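Local atomic coordinates of resiniferatoxin-binding, phosphotriesterase-related protein (Rhodobacter sphaeroides 2.4.1, PDB entry 3K2G), a protein that binds two zinc ions in a TIM-barrel fold of the phosphotriesterase family and probably acts as a metal-dependent phosphoric ester hydrolase. Residues Arg101-Pro106 with Thr125-Val130; Ala170-Ile175 with Thr202-Met207; Val220-Glu225 with Ala253-Phe258. All blocks are in the same frame, centred on the assembly; numbering follows the deposited sequence.

Contact 1 of 3, residues Arg101-Pro106 with Thr125-Val130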
loop_
_atom_site.group_PDB
_atom_site.type_symbol
_atom_site.label_atom_id
_atom_site.label_comp_id
_atom_site.label_asym_id
_atom_site.label_seq_id
_atom_site.Cartn_x
_atom_site.Cartn_y
_atom_site.Cartn_z
ATOM N N ARG B 101 -35.760 -11.732 -10.395
ATOM C CA ARG B 101 -36.483 -12.473 -11.419
ATOM C C ARG B 101 -35.930 -13.879 -11.588
ATOM O O ARG B 101 -36.681 -14.821 -11.822
ATOM C CB ARG B 101 -36.393 -11.730 -12.752
ATOM C CG ARG B 101 -36.608 -10.234 -12.604
ATOM C CD ARG B 101 -36.216 -9.460 -13.855
ATOM N NE ARG B 101 -35.745 -8.113 -13.528
ATOM C CZ ARG B 101 -35.339 -7.220 -14.426
ATOM N NH1 ARG B 101 -35.345 -7.523 -15.719
ATOM N NH2 ARG B 101 -34.912 -6.027 -14.032
ATOM N N SER B 102 -34.617 -14.025 -11.450
ATOM C CA SER B 102 -33.996 -15.327 -11.643
ATOM C C SER B 102 -32.916 -15.709 -10.633
ATOM O O SER B 102 -32.216 -14.854 -10.097
ATOM C CB SER B 102 -33.378 -15.386 -13.048
ATOM O OG SER B 102 -34.294 -14.939 -14.038
ATOM N N ILE B 103 -32.785 -17.010 -10.401
ATOM C CA ILE B 103 -31.751 -17.537 -9.515
ATOM C C ILE B 103 -31.049 -18.725 -10.170
ATOM O O ILE B 103 -31.695 -19.601 -10.748
ATOM C CB ILE B 103 -32.318 -18.007 -8.162
ATOM C CG1 ILE B 103 -32.870 -16.813 -7.381
ATOM C CG2 ILE B 103 -31.206 -18.686 -7.353
ATOM C CD1 ILE B 103 -33.483 -17.185 -6.046
ATOM N N VAL B 104 -29.723 -18.739 -10.091
ATOM C CA VAL B 104 -28.930 -19.829 -10.640
ATOM C C VAL B 104 -28.488 -20.696 -9.464
ATOM O O VAL B 104 -27.763 -20.237 -8.578
ATOM C CB VAL B 104 -27.670 -19.313 -11.391
ATOM C CG1 VAL B 104 -26.869 -20.492 -11.942
ATOM C CG2 VAL B 104 -28.085 -18.380 -12.531
ATOM N N ASP B 105 -28.943 -21.945 -9.450
ATOM C CA ASP B 105 -28.595 -22.862 -8.377
ATOM C C ASP B 105 -27.577 -23.875 -8.889
ATOM O O ASP B 105 -27.918 -24.797 -9.633
ATOM C CB ASP B 105 -29.838 -23.591 -7.872
ATOM C CG ASP B 105 -29.558 -24.412 -6.627
ATOM O OD1 ASP B 105 -28.476 -25.030 -6.558
ATOM O OD2 ASP B 105 -30.420 -24.438 -5.727
ATOM N N PRO B 106 -26.314 -23.718 -8.484
ATOM C CA PRO B 106 -25.232 -24.611 -8.903
ATOM C C PRO B 106 -25.066 -25.877 -8.066
ATOM O O PRO B 106 -24.013 -26.517 -8.120
ATOM C CB PRO B 106 -24.012 -23.705 -8.827
ATOM C CG PRO B 106 -24.313 -22.897 -7.594
ATOM C CD PRO B 106 -25.779 -22.549 -7.761
ATOM N N THR B 125 -42.867 -19.410 -6.308
ATOM C CA THR B 125 -42.287 -18.084 -6.111
ATOM C C THR B 125 -42.386 -17.206 -7.349
ATOM O O THR B 125 -42.374 -15.981 -7.246
ATOM C CB THR B 125 -40.806 -18.172 -5.730
ATOM O OG1 THR B 125 -40.068 -18.718 -6.828
ATOM C CG2 THR B 125 -40.624 -19.054 -4.506
ATOM N N GLY B 126 -42.483 -17.833 -8.518
ATOM C CA GLY B 126 -42.566 -17.076 -9.750
ATOM C C GLY B 126 -41.184 -16.662 -10.213
ATOM O O GLY B 126 -41.033 -15.946 -11.198
ATOM N N VAL B 127 -40.169 -17.115 -9.485
ATOM C CA VAL B 127 -38.785 -16.806 -9.809
ATOM C C VAL B 127 -38.219 -17.914 -10.695
ATOM O O VAL B 127 -38.375 -19.095 -10.400
ATOM C CB VAL B 127 -37.934 -16.682 -8.516
ATOM C CG1 VAL B 127 -36.452 -16.581 -8.865
ATOM C CG2 VAL B 127 -38.380 -15.457 -7.721
ATOM N N GLN B 128 -37.571 -17.524 -11.786
ATOM C CA GLN B 128 -36.989 -18.484 -12.721
ATOM C C GLN B 128 -35.729 -19.101 -12.127
ATOM O O GLN B 128 -34.877 -18.393 -11.592
ATOM C CB GLN B 128 -36.664 -17.782 -14.043
ATOM C CG GLN B 128 -37.846 -17.007 -14.599
ATOM C CD GLN B 128 -37.478 -16.098 -15.757
ATOM O OE1 GLN B 128 -36.497 -15.354 -15.692
ATOM N NE2 GLN B 128 -38.276 -16.142 -16.816
ATOM N N VAL B 129 -35.621 -20.424 -12.227
ATOM C CA VAL B 129 -34.474 -21.145 -11.691
ATOM C C VAL B 129 -33.677 -21.923 -12.735
ATOM O O VAL B 129 -34.238 -22.718 -13.501
ATOM C CB VAL B 129 -34.917 -22.134 -10.584
ATOM C CG1 VAL B 129 -33.737 -22.967 -10.108
ATOM C CG2 VAL B 129 -35.520 -21.362 -9.421
ATOM N N VAL B 130 -32.366 -21.691 -12.753
ATOM C CA VAL B 130 -31.456 -22.378 -13.666
ATOM C C VAL B 130 -30.705 -23.436 -12.859
ATOM O O VAL B 130 -30.196 -23.139 -11.775
ATOM C CB VAL B 130 -30.429 -21.406 -14.285
ATOM C CG1 VAL B 130 -29.447 -22.181 -15.142
ATOM C CG2 VAL B 130 -31.145 -20.351 -15.122
HETATM O O HOH W 1 -39.575 -14.216 -12.920
#
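Ile103 and Val127 meet on the side covered by helix 85-97. From Ile103 CB the chain runs to CG1, which lies 3.9 Å from Val127 CG1, and on to CD1, which stays beside the same methyl at 4.1 Å; the two side chains cross obliquely. With CG1 anti to the carbonyl carbon (chi1 -66°), that branch is the one brought beside Val127, and the isoleucine also packs on Val92 and Phe95 of helix 85-97. Val127 CG1 also rests against the carbonyl oxygen Arg101 O.

Four backbone hydrogen bonds join the two segments: Gln128 N to Arg101 O, Ile103 N to Gln128 O (2.8 Å), Val130 N to Ile103 O and Asp105 N to Val130 O (2.9 Å). With helix 115-125 between them, strands 102-105 and 128-131 make a beta-alpha-beta unit of the TIM barrel. That helix ends in an ST turn, where Thr125 OG1 accepts from Val127 N. Gly126 follows with positive phi, and a water donates to both Gly126 O and Arg101 O.

Val104 and Val130 share the opposite face with Ser102, Val104 CG2 lying 4.2 Å from Val130 CB. Ser102 OG is hydrogen-bonded to Leu28 O. At the far end Asp105 turns its carboxylate away from strand 128-131: OD1 bonds to Thr107 OG1 and OD2 to Leu37 N, next in sequence to the zinc ligand His36.

Contact 2 of 3, residues Ala170-Ile175 with Thr202-Met207; sequences ARIGLI and TGLPLM
Ile175 lies against Thr202, Leu204 and Leu206, and its backbone supplies both hydrogen bonds of the contact. Ile175 N donates to Pro205 O at 2.9 Å, and Met207 N donates to Ile175 O at 3.1 Å; each donor is tilted a little over 20° from the carbonyl plane. Together they form the parallel bridge between Ile175 and Leu206 at the start of two barrel strands.

The apolar contacts spread from there. Ile175 CG2, anti to the backbone N, meets Leu206 CD1 at 3.7 Å, while CG1 packs on Leu204 CB and CD1 reaches Thr202 OG1. Leu204 divides its two methyls: CD1 touches Ile172 CG1 at 3.9 Å and CD2 touches Gly173 O, which Pro205 CD also approaches. Separately, Leu174 CD1 meets CE of the selenomethionine Met207 at 3.6 Å.

Among polar groups, Thr202 OG1 accepts from Leu204 N in an ST turn and is also hydrogen-bonded to Ala198 O, one turn back in helix 186-202. That helix covers Ile175 and Leu206 through Ala195, helix 150-162 packs on Ile172 and Leu204, and the Met207 side chain touches the zinc ligand His34.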
loop_
_atom_site.group_PDB
_atom_site.type_symbol
_atom_site.label_atom_id
_atom_site.label_comp_id
_atom_site.label_asym_id
_atom_site.label_seq_id
_atom_site.Cartn_x
_atom_site.Cartn_y
_atom_site.Cartn_z
ATOM N N ALA B 170 -36.302 -32.255 -16.918
ATOM C CA ALA B 170 -35.742 -30.940 -16.646
ATOM C C ALA B 170 -34.303 -30.988 -17.145
ATOM O O ALA B 170 -33.574 -31.936 -16.860
ATOM C CB ALA B 170 -35.778 -30.645 -15.153
ATOM N N ARG B 171 -33.902 -29.975 -17.902
ATOM C CA ARG B 171 -32.549 -29.932 -18.433
ATOM C C ARG B 171 -31.720 -28.840 -17.760
ATOM O O ARG B 171 -32.265 -27.859 -17.252
ATOM C CB ARG B 171 -32.604 -29.744 -19.951
ATOM C CG ARG B 171 -33.189 -30.962 -20.654
ATOM C CD ARG B 171 -33.317 -30.769 -22.145
ATOM N NE ARG B 171 -34.413 -29.874 -22.488
ATOM C CZ ARG B 171 -34.754 -29.561 -23.734
ATOM N NH1 ARG B 171 -34.075 -30.073 -24.754
ATOM N NH2 ARG B 171 -35.771 -28.742 -23.961
ATOM N N ILE B 172 -30.403 -29.029 -17.737
ATOM C CA ILE B 172 -29.515 -28.061 -17.103
ATOM C C ILE B 172 -29.291 -26.849 -17.989
ATOM O O ILE B 172 -29.412 -26.930 -19.211
ATOM C CB ILE B 172 -28.153 -28.690 -16.751
ATOM C CG1 ILE B 172 -27.465 -29.204 -18.020
ATOM C CG2 ILE B 172 -28.350 -29.821 -15.746
ATOM C CD1 ILE B 172 -26.061 -29.733 -17.783
ATOM N N GLY B 173 -28.968 -25.721 -17.364
ATOM C CA GLY B 173 -28.748 -24.495 -18.111
ATOM C C GLY B 173 -27.355 -23.958 -17.881
ATOM O O GLY B 173 -26.935 -22.968 -18.475
ATOM N N LEU B 174 -26.634 -24.631 -16.998
ATOM C CA LEU B 174 -25.272 -24.254 -16.663
ATOM C C LEU B 174 -24.562 -25.524 -16.247
ATOM O O LEU B 174 -25.179 -26.456 -15.736
ATOM C CB LEU B 174 -25.266 -23.231 -15.518
ATOM C CG LEU B 174 -24.146 -23.286 -14.471
ATOM C CD1 LEU B 174 -23.583 -21.906 -14.249
ATOM C CD2 LEU B 174 -24.685 -23.853 -13.166
ATOM N N ILE B 175 -23.264 -25.569 -16.490
ATOM C CA ILE B 175 -22.474 -26.726 -16.120
ATOM C C ILE B 175 -21.786 -26.400 -14.820
ATOM O O ILE B 175 -20.762 -25.711 -14.829
ATOM C CB ILE B 175 -21.368 -27.018 -17.153
ATOM C CG1 ILE B 175 -21.995 -27.342 -18.507
ATOM C CG2 ILE B 175 -20.471 -28.139 -16.644
ATOM C CD1 ILE B 175 -21.010 -27.797 -19.563
ATOM N N THR B 202 -21.729 -28.989 -25.317
ATOM C CA THR B 202 -23.060 -28.412 -25.117
ATOM C C THR B 202 -23.151 -26.903 -25.373
ATOM O O THR B 202 -24.228 -26.381 -25.666
ATOM C CB THR B 202 -23.577 -28.674 -23.680
ATOM O OG1 THR B 202 -22.752 -27.976 -22.736
ATOM C CG2 THR B 202 -23.549 -30.156 -23.371
ATOM N N GLY B 203 -22.030 -26.203 -25.248
ATOM C CA GLY B 203 -22.043 -24.767 -25.465
ATOM C C GLY B 203 -22.653 -24.016 -24.290
ATOM O O GLY B 203 -22.982 -22.828 -24.397
ATOM N N LEU B 204 -22.806 -24.708 -23.165
ATOM C CA LEU B 204 -23.369 -24.094 -21.958
ATOM C C LEU B 204 -22.275 -23.456 -21.112
ATOM O O LEU B 204 -21.102 -23.837 -21.209
ATOM C CB LEU B 204 -24.088 -25.143 -21.103
ATOM C CG LEU B 204 -25.443 -25.664 -21.577
ATOM C CD1 LEU B 204 -25.944 -26.756 -20.622
ATOM C CD2 LEU B 204 -26.430 -24.503 -21.643
ATOM N N PRO B 205 -22.644 -22.471 -20.270
ATOM C CA PRO B 205 -21.670 -21.796 -19.406
ATOM C C PRO B 205 -21.037 -22.794 -18.440
ATOM O O PRO B 205 -21.635 -23.819 -18.121
ATOM C CB PRO B 205 -22.516 -20.764 -18.668
ATOM C CG PRO B 205 -23.618 -20.469 -19.633
ATOM C CD PRO B 205 -23.967 -21.837 -20.156
ATOM N N LEU B 206 -19.833 -22.481 -17.975
ATOM C CA LEU B 206 -19.108 -23.338 -17.042
ATOM C C LEU B 206 -18.793 -22.549 -15.773
ATOM O O LEU B 206 -18.261 -21.441 -15.831
ATOM C CB LEU B 206 -17.811 -23.837 -17.684
ATOM C CG LEU B 206 -16.855 -24.650 -16.805
ATOM C CD1 LEU B 206 -17.516 -25.966 -16.399
ATOM C CD2 LEU B 206 -15.561 -24.917 -17.568
HETATM N N MSE B 207 -19.130 -23.126 -14.626
HETATM C CA MSE B 207 -18.905 -22.477 -13.341
HETATM C C MSE B 207 -18.007 -23.361 -12.492
HETATM O O MSE B 207 -18.289 -24.545 -12.294
HETATM C CB MSE B 207 -20.241 -22.242 -12.638
HETATM C CG MSE B 207 -20.137 -21.513 -11.294
HETATM SE SE MSE B 207 -21.851 -21.181 -10.543
HETATM C CE MSE B 207 -22.385 -19.695 -11.669
#

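Contact 3 of 3, residues Val220-Glu225 with Ala253-Phe258; sequences VLDLVE and AQRGAF
Arg255 reaches across to Leu221, Asp222 and Glu225, tying together two neighbouring outer helices of the TIM barrel, 217-226 and 246-255. Its side chain is bent at chi3 (73°, which places NE). The aliphatic part runs past Leu221, with CD 4.0 Å from Leu221 CD1, the two side chains running antiparallel past one another. Farther out, Leu221 CB sits over the centre of one guanidinium face, 3.6 Å above the plane.

The charged end forms a salt-bridge network. NH1 and NH2 both grip a single oxygen, Asp222 OD1, and the closer of the two is NH2 at 2.7 Å. NH2 approaches OD1 nearly along its C-O axis, whereas NH1 comes from above the carboxylate plane; the carboxylate and guanidinium planes are 54° apart. NH2 has a second, weak bond to Glu225 OE1 at 3.2 Å, and NH1 also donates to His218 O in the first turn of helix 217-226. A water, lying in the guanidinium plane, accepts from Arg255 NE and donates to Glu225 OE2, so the glutamate is joined to the arginine through both of its oxygens. Arg255 also packs on Gln254 of the second subunit.

Gly256 then closes the helix in a Schellman motif with positive phi, its N bonded to Ala253 O. Ala257 turns its CB toward Leu221, and both residues pack on Leu236 of strand 234-236. Leu221 places both of its methyls, CD1 and CD2, 3.9 Å from Ala257 CB.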
loop_
_atom_site.group_PDB
_atom_site.type_symbol
_atom_site.label_atom_id
_atom_site.label_comp_id
_atom_site.label_asym_id
_atom_site.label_seq_id
_atom_site.Cartn_x
_atom_site.Cartn_y
_atom_site.Cartn_z
ATOM N N VAL B 220 -6.597 -23.322 -13.046
ATOM C CA VAL B 220 -7.934 -23.780 -13.419
ATOM C C VAL B 220 -8.234 -23.342 -14.845
ATOM O O VAL B 220 -8.678 -24.146 -15.660
ATOM C CB VAL B 220 -9.043 -23.199 -12.482
ATOM C CG1 VAL B 220 -10.409 -23.269 -13.166
ATOM C CG2 VAL B 220 -9.094 -23.985 -11.178
ATOM N N LEU B 221 -7.991 -22.065 -15.143
ATOM C CA LEU B 221 -8.246 -21.550 -16.487
ATOM C C LEU B 221 -7.325 -22.193 -17.518
ATOM O O LEU B 221 -7.722 -22.399 -18.668
ATOM C CB LEU B 221 -8.096 -20.026 -16.526
ATOM C CG LEU B 221 -9.146 -19.231 -15.741
ATOM C CD1 LEU B 221 -8.950 -17.732 -15.992
ATOM C CD2 LEU B 221 -10.557 -19.657 -16.158
ATOM N N ASP B 222 -6.097 -22.506 -17.112
ATOM C CA ASP B 222 -5.147 -23.150 -18.019
ATOM C C ASP B 222 -5.737 -24.484 -18.476
ATOM O O ASP B 222 -5.647 -24.847 -19.650
ATOM C CB ASP B 222 -3.805 -23.414 -17.319
ATOM C CG ASP B 222 -2.930 -22.168 -17.212
ATOM O OD1 ASP B 222 -3.332 -21.090 -17.695
ATOM O OD2 ASP B 222 -1.827 -22.277 -16.636
ATOM N N LEU B 223 -6.342 -25.209 -17.541
ATOM C CA LEU B 223 -6.935 -26.506 -17.848
ATOM C C LEU B 223 -8.184 -26.354 -18.720
ATOM O O LEU B 223 -8.360 -27.071 -19.711
ATOM C CB LEU B 223 -7.267 -27.244 -16.550
ATOM C CG LEU B 223 -7.904 -28.627 -16.691
ATOM C CD1 LEU B 223 -7.657 -29.439 -15.430
ATOM C CD2 LEU B 223 -9.399 -28.476 -16.956
ATOM N N VAL B 224 -9.057 -25.428 -18.350
ATOM C CA VAL B 224 -10.257 -25.202 -19.134
ATOM C C VAL B 224 -9.861 -24.795 -20.557
ATOM O O VAL B 224 -10.506 -25.173 -21.532
ATOM C CB VAL B 224 -11.125 -24.107 -18.497
ATOM C CG1 VAL B 224 -12.192 -23.651 -19.460
ATOM C CG2 VAL B 224 -11.764 -24.641 -17.232
ATOM N N GLU B 225 -8.779 -24.035 -20.661
ATOM C CA GLU B 225 -8.288 -23.561 -21.945
ATOM C C GLU B 225 -7.739 -24.688 -22.818
ATOM O O GLU B 225 -8.106 -24.803 -23.991
ATOM C CB GLU B 225 -7.212 -22.501 -21.703
ATOM C CG GLU B 225 -6.677 -21.831 -22.943
ATOM C CD GLU B 225 -5.788 -20.651 -22.605
ATOM O OE1 GLU B 225 -4.724 -20.856 -21.983
ATOM O OE2 GLU B 225 -6.161 -19.514 -22.956
ATOM N N ALA B 253 -9.511 -11.707 -14.925
ATOM C CA ALA B 253 -10.557 -11.031 -15.674
ATOM C C ALA B 253 -10.092 -10.801 -17.109
ATOM O O ALA B 253 -10.858 -10.990 -18.053
ATOM C CB ALA B 253 -10.904 -9.699 -15.014
ATOM N N GLN B 254 -8.827 -10.402 -17.254
ATOM C CA GLN B 254 -8.238 -10.132 -18.558
ATOM C C GLN B 254 -8.259 -11.377 -19.452
ATOM O O GLN B 254 -8.422 -11.271 -20.670
ATOM C CB GLN B 254 -6.800 -9.633 -18.393
ATOM C CG GLN B 254 -6.099 -9.346 -19.717
ATOM C CD GLN B 254 -6.782 -8.247 -20.508
ATOM O OE1 GLN B 254 -6.883 -7.118 -20.043
ATOM N NE2 GLN B 254 -7.254 -8.574 -21.707
ATOM N N ARG B 255 -8.092 -12.553 -18.852
ATOM C CA ARG B 255 -8.126 -13.781 -19.634
ATOM C C ARG B 255 -9.539 -14.006 -20.160
ATOM O O ARG B 255 -9.739 -14.780 -21.091
ATOM C CB ARG B 255 -7.656 -14.982 -18.802
ATOM C CG ARG B 255 -6.166 -14.946 -18.491
ATOM C CD ARG B 255 -5.689 -16.196 -17.754
ATOM N NE ARG B 255 -5.624 -17.374 -18.618
ATOM C CZ ARG B 255 -5.151 -18.558 -18.237
ATOM N NH1 ARG B 255 -4.697 -18.731 -17.004
ATOM N NH2 ARG B 255 -5.122 -19.571 -19.091
ATOM N N GLY B 256 -10.516 -13.326 -19.554
ATOM C CA GLY B 256 -11.891 -13.444 -20.014
ATOM C C GLY B 256 -12.914 -14.064 -19.071
ATOM O O GLY B 256 -14.123 -13.977 -19.309
ATOM N N ALA B 257 -12.443 -14.676 -17.991
ATOM C CA ALA B 257 -13.337 -15.325 -17.045
ATOM C C ALA B 257 -14.112 -14.344 -16.181
ATOM O O ALA B 257 -13.655 -13.239 -15.903
ATOM C CB ALA B 257 -12.546 -16.282 -16.155
ATOM N N PHE B 258 -15.302 -14.761 -15.768
ATOM C CA PHE B 258 -16.118 -13.946 -14.889
ATOM C C PHE B 258 -15.535 -14.139 -13.492
ATOM O O PHE B 258 -15.087 -15.230 -13.145
ATOM C CB PHE B 258 -17.570 -14.426 -14.906
ATOM C CG PHE B 258 -18.350 -13.975 -16.106
ATOM C CD1 PHE B 258 -18.952 -12.721 -16.129
ATOM C CD2 PHE B 258 -18.497 -14.810 -17.211
ATOM C CE1 PHE B 258 -19.700 -12.305 -17.237
ATOM C CE2 PHE B 258 -19.239 -14.402 -18.321
ATOM C CZ PHE B 258 -19.843 -13.148 -18.335
HETATM O O HOH W 2 -5.927 -17.182 -21.457
#

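How the contacts relate
The three contacts follow one another along the chain, all in the same TIM barrel. Contacts 1 and 2, with centres about 14 Å apart, pair parallel barrel strands; they touch where Val130 CG1 packs on Gly173 CA and Pro106 CB on Met207 SE. Contact 3 lies about 17 Å from contact 2 between centres, in the outer helical layer. Strand 206-208 leads into helix 217-226, and Leu206 CD2 of the strand packs on Val224 CG2 of that helix. Contacts 1 and 3, with centres about 26 Å apart, do not touch. Asp105 of contact 1 lies near the zinc ligand His36 and Met207 of contact 2 near His34; contact 3 lies away from the metal site.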